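Penicillin binding protein 2X (Streptococcus thermophilus, PDB 5U47) probably acts as a penicillin-sensitive transpeptidase that cross-links peptidoglycan strands in the septal cell wall during division. Local coordinates at residues Met473-Leu485 and Pro493-Ser506. The protein carries 1 engineered substitution. Residues are numbered along the deposited sequence; the frame is centred on the assembly and turned at random. Where two conformers were deposited one is given.
Engineered in segment 493-506: Thr503 (natural residue Ala). With ACT (acetate ion), chain D.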
loop_
_atom_site.group_PDB
_atom_site.type_symbol
_atom_site.label_atom_id
_atom_site.label_comp_id
_atom_site.label_asym_id
_atom_site.label_seq_id
_atom_site.Cartn_x
_atom_site.Cartn_y
_atom_site.Cartn_z
ATOM N N MET A 473 14.185 -13.204 19.953
ATOM C CA MET A 473 14.210 -13.407 18.490
ATOM C C MET A 473 15.621 -13.448 17.874
ATOM O O MET A 473 15.784 -13.925 16.747
ATOM C CB MET A 473 13.346 -12.348 17.788
ATOM C CG MET A 473 11.854 -12.574 17.948
ATOM S SD MET A 473 10.845 -11.176 17.397
ATOM C CE MET A 473 10.991 -11.315 15.621
ATOM N N ILE A 474 16.635 -12.947 18.578
ATOM C CA ILE A 474 18.015 -13.048 18.081
ATOM C C ILE A 474 18.413 -14.532 18.021
ATOM O O ILE A 474 19.043 -14.994 17.049
ATOM C CB ILE A 474 19.020 -12.279 18.976
ATOM C CG1 ILE A 474 18.792 -10.759 18.878
ATOM C CG2 ILE A 474 20.465 -12.625 18.610
ATOM C CD1 ILE A 474 19.612 -9.949 19.860
ATOM N N SER A 475 18.030 -15.275 19.057
ATOM C CA SER A 475 18.373 -16.700 19.154
ATOM C C SER A 475 17.772 -17.559 18.060
ATOM O O SER A 475 18.321 -18.604 17.730
ATOM C CB SER A 475 18.030 -17.269 20.537
ATOM O OG SER A 475 18.787 -16.607 21.527
ATOM N N VAL A 476 16.644 -17.140 17.500
ATOM C CA VAL A 476 16.077 -17.873 16.375
ATOM C C VAL A 476 17.157 -18.002 15.293
ATOM O O VAL A 476 17.249 -19.018 14.611
ATOM C CB VAL A 476 14.850 -17.137 15.791
ATOM C CG1 VAL A 476 14.390 -17.807 14.504
ATOM C CG2 VAL A 476 13.723 -17.096 16.811
ATOM N N GLY A 477 17.956 -16.945 15.140
ATOM C CA GLY A 477 19.033 -16.907 14.170
ATOM C C GLY A 477 20.386 -17.419 14.665
ATOM O O GLY A 477 21.130 -18.039 13.885
ATOM N N THR A 478 20.690 -17.213 15.954
ATOM C CA THR A 478 22.019 -17.537 16.501
ATOM C C THR A 478 22.227 -18.867 17.253
ATOM O O THR A 478 23.371 -19.309 17.386
ATOM C CB THR A 478 22.484 -16.421 17.463
ATOM O OG1 THR A 478 21.588 -16.326 18.580
ATOM C CG2 THR A 478 22.556 -15.089 16.735
ATOM N N ASP A 479 21.149 -19.495 17.719
ATOM C CA ASP A 479 21.248 -20.731 18.499
ATOM C C ASP A 479 21.589 -21.942 17.600
ATOM O O ASP A 479 20.725 -22.427 16.868
ATOM C CB ASP A 479 19.941 -20.953 19.267
ATOM C CG ASP A 479 20.051 -22.049 20.323
ATOM O OD1 ASP A 479 20.775 -23.042 20.099
ATOM O OD2 ASP A 479 19.384 -21.913 21.377
ATOM N N PRO A 480 22.844 -22.448 17.675
ATOM C CA PRO A 480 23.214 -23.549 16.782
ATOM C C PRO A 480 22.459 -24.849 16.992
ATOM O O PRO A 480 22.439 -25.689 16.099
ATOM C CB PRO A 480 24.718 -23.760 17.075
ATOM C CG PRO A 480 25.149 -22.489 17.724
ATOM C CD PRO A 480 23.969 -22.088 18.548
ATOM N N GLU A 481 21.839 -25.015 18.150
ATOM C CA GLU A 481 21.122 -26.240 18.422
ATOM C C GLU A 481 19.633 -26.105 18.101
ATOM O O GLU A 481 19.056 -26.971 17.437
ATOM C CB GLU A 481 21.318 -26.619 19.891
ATOM C CG GLU A 481 20.770 -27.984 20.285
ATOM C CD GLU A 481 21.442 -29.143 19.566
ATOM O OE1 GLU A 481 22.648 -29.050 19.224
ATOM O OE2 GLU A 481 20.758 -30.162 19.360
ATOM N N PHE A 482 19.033 -25.003 18.548
ATOM C CA PHE A 482 17.590 -24.806 18.438
ATOM C C PHE A 482 17.082 -23.817 17.416
ATOM O O PHE A 482 15.949 -23.954 16.991
ATOM C CB PHE A 482 17.019 -24.421 19.820
ATOM C CG PHE A 482 17.228 -25.484 20.862
ATOM C CD1 PHE A 482 16.393 -26.593 20.908
ATOM C CD2 PHE A 482 18.269 -25.392 21.779
ATOM C CE1 PHE A 482 16.588 -27.593 21.845
ATOM C CE2 PHE A 482 18.470 -26.396 22.726
ATOM C CZ PHE A 482 17.625 -27.492 22.760
ATOM N N GLY A 483 17.899 -22.847 17.011
ATOM C CA GLY A 483 17.446 -21.805 16.087
ATOM C C GLY A 483 17.078 -22.300 14.702
ATOM O O GLY A 483 17.910 -22.883 14.006
ATOM N N THR A 484 15.835 -22.052 14.295
ATOM C CA THR A 484 15.357 -22.471 12.981
ATOM C C THR A 484 15.983 -21.666 11.852
ATOM O O THR A 484 15.916 -22.075 10.700
ATOM C CB THR A 484 13.833 -22.333 12.865
ATOM O OG1 THR A 484 13.452 -20.990 13.199
ATOM C CG2 THR A 484 13.152 -23.314 13.798
ATOM N N LEU A 485 16.580 -20.526 12.184
ATOM C CA LEU A 485 17.219 -19.678 11.186
ATOM C C LEU A 485 18.738 -19.594 11.341
ATOM O O LEU A 485 19.358 -18.618 10.904
ATOM C CB LEU A 485 16.555 -18.287 11.142
ATOM C CG LEU A 485 15.115 -18.282 10.615
ATOM C CD1 LEU A 485 14.539 -16.881 10.642
ATOM C CD2 LEU A 485 15.030 -18.853 9.203
ATOM N N PRO A 493 24.321 -17.466 11.486
ATOM C CA PRO A 493 22.914 -17.210 11.163
ATOM C C PRO A 493 22.655 -17.088 9.661
ATOM O O PRO A 493 23.520 -16.614 8.910
ATOM C CB PRO A 493 22.632 -15.862 11.831
ATOM C CG PRO A 493 23.653 -15.756 12.913
ATOM C CD PRO A 493 24.874 -16.425 12.366
ATOM N N ILE A 494 21.478 -17.527 9.236
ATOM C CA ILE A 494 21.068 -17.373 7.843
ATOM C C ILE A 494 20.964 -15.888 7.513
ATOM O O ILE A 494 21.497 -15.432 6.493
ATOM C CB ILE A 494 19.710 -18.048 7.575
ATOM C CG1 ILE A 494 19.867 -19.571 7.676
ATOM C CG2 ILE A 494 19.161 -17.649 6.204
ATOM C CD1 ILE A 494 18.557 -20.335 7.559
ATOM N N ILE A 495 20.273 -15.147 8.373
ATOM C CA ILE A 495 20.073 -13.718 8.153
ATOM C C ILE A 495 21.157 -12.896 8.848
ATOM O O ILE A 495 21.292 -12.917 10.067
ATOM C CB ILE A 495 18.651 -13.280 8.539
ATOM C CG1 ILE A 495 17.657 -13.996 7.609
ATOM C CG2 ILE A 495 18.499 -11.765 8.373
ATOM C CD1 ILE A 495 16.199 -13.725 7.895
ATOM N N GLN A 496 21.929 -12.184 8.030
ATOM C CA GLN A 496 23.005 -11.345 8.504
ATOM C C GLN A 496 22.910 -9.979 7.837
ATOM O O GLN A 496 22.550 -9.886 6.664
ATOM C CB GLN A 496 24.361 -11.995 8.184
ATOM C CG GLN A 496 24.598 -13.324 8.892
ATOM C CD GLN A 496 25.944 -13.940 8.575
ATOM O OE1 GLN A 496 26.913 -13.232 8.298
ATOM N NE2 GLN A 496 26.022 -15.258 8.639
ATOM N N VAL A 497 23.197 -8.929 8.606
ATOM C CA VAL A 497 23.207 -7.550 8.110
ATOM C C VAL A 497 24.462 -6.901 8.704
ATOM O O VAL A 497 24.473 -6.483 9.869
ATOM C CB VAL A 497 21.923 -6.799 8.512
ATOM C CG1 VAL A 497 21.915 -5.406 7.904
ATOM C CG2 VAL A 497 20.689 -7.568 8.053
ATOM N N GLY A 498 25.540 -6.869 7.914
ATOM C CA GLY A 498 26.832 -6.383 8.417
ATOM C C GLY A 498 27.184 -7.198 9.661
ATOM O O GLY A 498 27.087 -8.426 9.644
ATOM N N ASN A 499 27.561 -6.507 10.736
ATOM C CA ASN A 499 27.896 -7.153 12.013
ATOM C C ASN A 499 26.810 -6.917 13.084
ATOM O O ASN A 499 27.061 -7.087 14.272
ATOM C CB ASN A 499 29.279 -6.674 12.504
ATOM C CG ASN A 499 29.369 -5.158 12.651
ATOM O OD1 ASN A 499 28.359 -4.457 12.695
ATOM N ND2 ASN A 499 30.587 -4.650 12.727
ATOM N N ASN A 500 25.608 -6.540 12.647
ATOM C CA ASN A 500 24.504 -6.262 13.573
ATOM C C ASN A 500 23.847 -7.523 14.083
ATOM O O ASN A 500 23.846 -8.555 13.401
ATOM C CB ASN A 500 23.373 -5.491 12.870
ATOM C CG ASN A 500 23.702 -4.049 12.611
ATOM O OD1 ASN A 500 23.886 -3.634 11.469
ATOM N ND2 ASN A 500 23.774 -3.276 13.669
ATOM N N ASP A 501 23.273 -7.421 15.285
ATOM C CA ASP A 501 22.413 -8.461 15.816
ATOM C C ASP A 501 21.096 -8.258 15.061
ATOM O O ASP A 501 20.644 -7.116 14.880
ATOM C CB ASP A 501 22.151 -8.290 17.311
ATOM C CG ASP A 501 23.345 -8.651 18.174
ATOM O OD1 ASP A 501 24.189 -9.496 17.780
ATOM O OD2 ASP A 501 23.414 -8.101 19.284
ATOM N N VAL A 502 20.485 -9.352 14.633
ATOM C CA VAL A 502 19.258 -9.277 13.866
ATOM C C VAL A 502 18.169 -10.068 14.575
ATOM O O VAL A 502 18.350 -11.225 14.943
ATOM C CB VAL A 502 19.434 -9.830 12.441
ATOM C CG1 VAL A 502 18.238 -9.453 11.584
ATOM C CG2 VAL A 502 20.715 -9.293 11.788
ATOM N N THR A 503 17.046 -9.411 14.755
ATOM C CA THR A 503 15.859 -9.967 15.402
ATOM C C THR A 503 15.038 -10.647 14.306
ATOM O O THR A 503 14.535 -9.980 13.386
ATOM C CB THR A 503 15.112 -8.805 16.097
ATOM O OG1 THR A 503 15.717 -8.599 17.380
ATOM C CG2 THR A 503 13.611 -9.049 16.266
ATOM N N VAL A 504 14.913 -11.972 14.372
ATOM C CA VAL A 504 14.196 -12.684 13.333
ATOM C C VAL A 504 13.230 -13.736 13.859
ATOM O O VAL A 504 13.380 -14.230 14.975
ATOM C CB VAL A 504 15.199 -13.378 12.399
ATOM C CG1 VAL A 504 16.140 -12.353 11.771
ATOM C CG2 VAL A 504 16.018 -14.417 13.171
ATOM N N LYS A 505 12.232 -14.062 13.041
ATOM C CA LYS A 505 11.321 -15.178 13.313
ATOM C C LYS A 505 10.832 -15.704 11.989
ATOM O O LYS A 505 10.338 -14.950 11.149
ATOM C CB LYS A 505 10.132 -14.794 14.189
ATOM C CG LYS A 505 9.235 -15.998 14.559
ATOM C CD LYS A 505 9.961 -17.033 15.432
ATOM C CE LYS A 505 9.117 -18.265 15.697
ATOM N NZ LYS A 505 9.143 -19.233 14.563
ATOM N N SER A 506 10.949 -17.003 11.815
ATOM C CA SER A 506 10.525 -17.658 10.615
ATOM C C SER A 506 9.151 -18.180 10.827
ATOM O O SER A 506 8.677 -18.338 11.963
ATOM C CB SER A 506 11.421 -18.884 10.338
ATOM O OG SER A 506 11.377 -19.784 11.444
HETATM C C ACT D . 22.191 -18.399 21.396
HETATM O O ACT D . 21.138 -17.830 21.748
HETATM O OXT ACT D . 22.931 -17.920 20.507
HETATM C CH3 ACT D . 22.581 -19.685 22.072
HETATM O O HOH W 1 19.858 -13.384 14.825
HETATM O O HOH W 2 11.874 -19.923 15.349
HETATM O O HOH W 3 18.903 -15.972 10.628
#
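Leu485 O receives the Ile494 amide at 2.9 Å from N to O, nearly straight at 167°, and a water donating to the same oxygen passes the link on to Ile495 N. Val504 N reaches Met473 O at 3.2 Å; although straight at hydrogen, this N-H arrives from well above the carbonyl plane, 63° out of it. Thr484 OG1 and Ser506 OG pair at 3.0 Å. A second water joins Thr484 OG1 to Lys505 NZ, which also bonds Ser354 OG and Ser506 O. Lys505 begins a Lys-Ser-Gly sequence on strand 503-510, an outermost strand of the five-stranded antiparallel sheet; together with the bond to Ser354, this is consistent with the KSG motif of a penicillin-binding transpeptidase active site. The end of helix 463-478 crosses this strand at 71°, with the local axes 5.7 Å apart. Between them Val504 CG2, set between its own backbone N and carbonyl carbon, lies 3.7 Å from Gly477 N, where the absent side chain permits close approach. Leu485 CD1 meets Val504 CG2 at 3.8 Å. The engineered Thr503 directs OG1 to Ser536 and Arg470 O, while its CG2 touches Met473 CE.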